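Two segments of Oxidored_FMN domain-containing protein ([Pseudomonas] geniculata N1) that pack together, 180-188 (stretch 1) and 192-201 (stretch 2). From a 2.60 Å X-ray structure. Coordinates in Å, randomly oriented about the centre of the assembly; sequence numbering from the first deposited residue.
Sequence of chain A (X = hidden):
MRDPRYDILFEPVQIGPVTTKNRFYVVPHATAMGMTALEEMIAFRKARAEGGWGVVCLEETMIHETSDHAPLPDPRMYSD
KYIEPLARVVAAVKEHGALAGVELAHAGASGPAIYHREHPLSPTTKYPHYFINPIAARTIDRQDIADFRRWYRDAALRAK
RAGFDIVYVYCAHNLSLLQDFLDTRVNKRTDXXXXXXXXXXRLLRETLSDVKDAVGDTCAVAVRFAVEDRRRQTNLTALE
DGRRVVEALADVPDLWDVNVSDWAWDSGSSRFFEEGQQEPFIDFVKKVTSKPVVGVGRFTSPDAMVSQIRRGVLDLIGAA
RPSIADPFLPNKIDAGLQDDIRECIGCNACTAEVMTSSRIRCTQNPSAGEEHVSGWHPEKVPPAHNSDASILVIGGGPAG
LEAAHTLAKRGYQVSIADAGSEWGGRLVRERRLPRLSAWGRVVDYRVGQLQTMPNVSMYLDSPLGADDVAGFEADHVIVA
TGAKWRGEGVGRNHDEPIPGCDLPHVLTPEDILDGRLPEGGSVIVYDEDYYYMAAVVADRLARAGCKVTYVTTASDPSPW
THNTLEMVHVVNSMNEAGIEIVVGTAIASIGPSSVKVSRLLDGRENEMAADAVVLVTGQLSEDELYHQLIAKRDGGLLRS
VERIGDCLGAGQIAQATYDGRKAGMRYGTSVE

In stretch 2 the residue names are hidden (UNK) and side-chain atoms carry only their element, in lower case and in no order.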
# COMPACT_ATOMS: atom_id res chain seq x y z
N ASP A 180 -4.26 23.58 5.43
CA ASP A 180 -3.26 24.55 5.94
C ASP A 180 -3.98 25.81 6.43
O ASP A 180 -3.67 26.30 7.52
CB ASP A 180 -2.19 24.87 4.89
CG ASP A 180 -1.27 23.71 4.54
OD1 ASP A 180 -1.22 22.71 5.34
OD2 ASP A 180 -0.61 23.78 3.46
N PHE A 181 -4.98 26.30 5.70
CA PHE A 181 -5.74 27.50 6.13
C PHE A 181 -6.55 27.17 7.38
O PHE A 181 -6.52 27.96 8.35
CB PHE A 181 -6.55 28.08 4.97
CG PHE A 181 -5.82 29.13 4.18
CD1 PHE A 181 -4.85 28.79 3.26
CD2 PHE A 181 -6.11 30.48 4.36
CE1 PHE A 181 -4.21 29.76 2.51
CE2 PHE A 181 -5.46 31.45 3.62
CZ PHE A 181 -4.50 31.09 2.70
N LEU A 182 -7.22 26.02 7.41
CA LEU A 182 -7.99 25.52 8.59
C LEU A 182 -7.14 25.43 9.87
O LEU A 182 -7.70 25.66 10.96
CB LEU A 182 -8.48 24.11 8.29
CG LEU A 182 -9.94 23.97 7.92
CD1 LEU A 182 -10.29 22.49 7.88
CD2 LEU A 182 -10.81 24.74 8.91
N ASP A 183 -5.90 24.98 9.76
CA ASP A 183 -5.03 24.50 10.87
C ASP A 183 -4.39 25.71 11.57
O ASP A 183 -3.57 26.40 10.91
CB ASP A 183 -3.96 23.54 10.34
CG ASP A 183 -3.25 22.72 11.41
OD1 ASP A 183 -3.28 23.15 12.59
OD2 ASP A 183 -2.68 21.65 11.06
N THR A 184 -4.74 25.95 12.84
CA THR A 184 -4.14 27.04 13.68
C THR A 184 -2.64 26.82 13.86
O THR A 184 -1.96 27.82 14.13
CB THR A 184 -4.77 27.18 15.06
OG1 THR A 184 -4.84 25.88 15.65
CG2 THR A 184 -6.15 27.80 14.99
N ARG A 185 -2.15 25.59 13.73
CA ARG A 185 -0.70 25.30 13.79
C ARG A 185 0.03 25.84 12.55
O ARG A 185 1.23 26.06 12.65
CB ARG A 185 -0.44 23.80 13.95
CG ARG A 185 -0.06 23.41 15.37
CD ARG A 185 -0.07 21.91 15.48
NE ARG A 185 0.18 21.29 16.77
CZ ARG A 185 1.33 21.36 17.44
NH1 ARG A 185 1.45 20.72 18.59
NH2 ARG A 185 2.34 22.08 16.97
N VAL A 186 -0.68 26.08 11.45
CA VAL A 186 -0.10 26.57 10.17
C VAL A 186 -0.59 28.00 9.88
O VAL A 186 0.24 28.83 9.46
CB VAL A 186 -0.44 25.65 8.97
CG1 VAL A 186 0.43 25.99 7.78
CG2 VAL A 186 -0.33 24.17 9.30
N ASN A 187 -1.90 28.24 9.99
CA ASN A 187 -2.47 29.58 9.72
C ASN A 187 -2.14 30.47 10.93
O ASN A 187 -2.54 30.09 12.06
CB ASN A 187 -3.97 29.51 9.42
CG ASN A 187 -4.51 30.80 8.83
OD1 ASN A 187 -3.85 31.83 8.91
ND2 ASN A 187 -5.70 30.76 8.25
N LYS A 188 -1.38 31.55 10.70
CA LYS A 188 -1.01 32.56 11.74
C LYS A 188 -1.46 33.95 11.27
O LYS A 188 -0.99 34.95 11.84
CB LYS A 188 0.50 32.58 12.00
CG LYS A 188 1.11 31.26 12.47
CD LYS A 188 0.70 30.85 13.85
CE LYS A 188 0.82 29.35 14.06
NZ LYS A 188 0.51 28.94 15.45
N UNK A 192 -9.01 38.42 7.32
CA UNK A 192 -10.34 37.73 7.42
C UNK A 192 -10.22 36.23 7.04
O UNK A 192 -11.23 35.50 7.21
o UNK A 192 -11.50 38.88 4.35
c UNK A 192 -11.05 39.23 5.45
o UNK A 192 -10.25 40.21 5.63
c UNK A 192 -11.47 38.44 6.66
N UNK A 193 -9.04 35.76 6.61
CA UNK A 193 -8.76 34.32 6.40
C UNK A 193 -7.98 33.69 7.56
O UNK A 193 -7.55 32.54 7.42
c UNK A 193 -10.35 33.54 2.13
c UNK A 193 -9.59 33.33 3.27
c UNK A 193 -8.94 35.62 3.29
c UNK A 193 -10.41 34.81 1.58
c UNK A 193 -8.87 34.36 3.86
c UNK A 193 -9.70 35.85 2.16
o UNK A 193 -11.15 35.04 0.46
c UNK A 193 -8.02 34.11 5.08
N UNK A 194 -7.86 34.39 8.69
CA UNK A 194 -7.18 33.86 9.89
C UNK A 194 -7.80 34.35 11.18
O UNK A 194 -8.56 35.34 11.15
N UNK A 195 -7.45 33.70 12.29
CA UNK A 195 -8.00 33.98 13.62
C UNK A 195 -9.05 32.95 14.00
O UNK A 195 -8.64 31.77 14.18
N UNK A 196 -10.33 33.36 14.12
CA UNK A 196 -11.42 32.49 14.65
C UNK A 196 -11.96 31.63 13.48
O UNK A 196 -11.75 32.01 12.32
c UNK A 196 -13.65 32.42 15.98
c UNK A 196 -13.30 31.39 17.08
c UNK A 196 -12.50 33.30 15.44
c UNK A 196 -13.03 34.46 14.61
N UNK A 197 -12.55 30.48 13.81
CA UNK A 197 -12.95 29.39 12.88
C UNK A 197 -13.61 29.94 11.60
O UNK A 197 -13.17 29.51 10.53
c UNK A 197 -13.89 28.41 13.58
c UNK A 197 -14.33 27.28 12.70
c UNK A 197 -13.64 26.08 12.69
c UNK A 197 -15.45 27.42 11.90
c UNK A 197 -14.05 25.03 11.89
c UNK A 197 -15.16 25.18 11.09
c UNK A 197 -15.86 26.36 11.10
N UNK A 198 -14.61 30.82 11.71
CA UNK A 198 -15.29 31.45 10.54
C UNK A 198 -14.25 31.89 9.50
O UNK A 198 -14.47 31.63 8.31
c UNK A 198 -17.25 32.99 9.95
o UNK A 198 -17.59 35.08 11.10
o UNK A 198 -18.57 34.83 9.09
c UNK A 198 -16.15 32.65 10.96
c UNK A 198 -17.84 34.40 10.06
N UNK A 199 -13.14 32.51 9.95
CA UNK A 199 -12.04 33.02 9.07
C UNK A 199 -11.21 31.86 8.50
O UNK A 199 -10.82 31.93 7.31
n UNK A 199 -10.89 36.34 10.31
c UNK A 199 -11.12 33.98 9.82
c UNK A 199 -11.73 35.36 10.00
o UNK A 199 -12.93 35.53 9.81
N UNK A 200 -10.91 30.84 9.32
CA UNK A 200 -10.01 29.71 8.93
C UNK A 200 -10.72 28.82 7.90
O UNK A 200 -10.04 28.27 7.03
c UNK A 200 -8.27 29.62 10.78
c UNK A 200 -9.51 28.97 10.17
n UNK A 200 -9.74 26.49 13.72
n UNK A 200 -10.04 28.68 14.25
c UNK A 200 -8.08 29.41 12.27
c UNK A 200 -9.44 27.75 13.52
n UNK A 200 -8.51 28.06 12.63
N UNK A 201 -12.05 28.72 7.98
CA UNK A 201 -12.87 27.85 7.08
C UNK A 201 -13.24 28.60 5.79
O UNK A 201 -13.66 27.93 4.85
c UNK A 201 -15.29 28.27 7.73
c UNK A 201 -14.49 25.93 7.30
c UNK A 201 -14.11 27.31 7.82

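Position 192 carries two carbons, the second bearing two oxygens: a short carboxylate. It reaches nothing on stretch 1, and both oxygens are hydrogen-bonded elsewhere in the structure. Two carbons rather than three make it Asp192.

Position 193 has one carbon leading into a ring of six carbons that bears one oxygen, with a chi1 in the m well. Its CB lies 4.0 Å from CE2 of Phe181, an apolar contact, while its backbone O accepts a hydrogen bond from ND2 of Asn187 at 2.7 Å. The ring oxygen identifies Tyr193, and its hydroxyl OH is satisfied elsewhere in the structure. The backbone O of Tyr193 also sits near the plane of the Phe181 ring, at its edge, 4.0 Å from Phe181 CD2.

Position 194 has no side-chain atoms, and its CA is 3.8 Å from Asn187 ND2. A CB built here would point toward stretch 1 and come tightly within 3.2 Å of Asn187 OD1. This is Gly194. A side chain here would crowd Asn187 OD1, so the bare backbone leaves that atom room.

Position 195 is also bare: Gly195. The reason is different, for at phi 103° and psi -113° a CB would jam against the carbonyl O of the preceding residue, and nothing on stretch 1 is involved.

Position 196 shows four carbons, forked at the first, with one arm two carbons long. That pattern is Ile196, pointing away from stretch 1 at the N-cap position of the helix that follows.

Position 197 has one carbon and a six-carbon ring without oxygen. The CA-to-CB bond points sideways, but the ring end comes nearer, bringing a ring carbon within 4.4 Å of Leu182 CD2. The bare ring makes it Phe197, and that carbon is CE2.

Position 198 bears three carbons, the third with two oxygens, and is out of reach of stretch 1: Glu198, exposed.

Position 199 has two carbons, the second carrying one oxygen and one nitrogen, which fits Asn199. It works within its own stretch, where its ND2 donates to Gly194 O at 2.7 Å and ties the loop to the helix.

Position 200 shows three carbons, a nitrogen, then a carbon with two more nitrogens. The chain nitrogen lies 3.0 Å from Leu182 O and 3.3 Å from Thr184 CG2. A guanidinium means Arg200. Its NE donates to Leu182 O, near the guanidinium plane, while Thr184 CG2 lies over one face. NH1 also makes a weak hydrogen bond, 3.4 Å, to Gly195 O within its own stretch.

Position 201 is one carbon carrying two more. Its CA-to-CB bond points away, yet a branch carbon lies 4.2 Å from Leu182 CD2. This is Val201, and the branch carbon is CG2.

The contact works by satisfying backbone carbonyls with side-chain donors from across the gap. Arg200, with the largest covered area, serves Leu182 O where the helix of stretch 1 ends; Asn187 ND2 donates to Tyr193 O and also, at 2.9 Å, to Phe181 O in its own stretch, bridging both backbones. Around these polar links, Phe181 and Leu182 supply the apolar packing, and glycine at 194 leaves room for the amide.

Stretch 2, residues 192-201: DYGGIFENRV
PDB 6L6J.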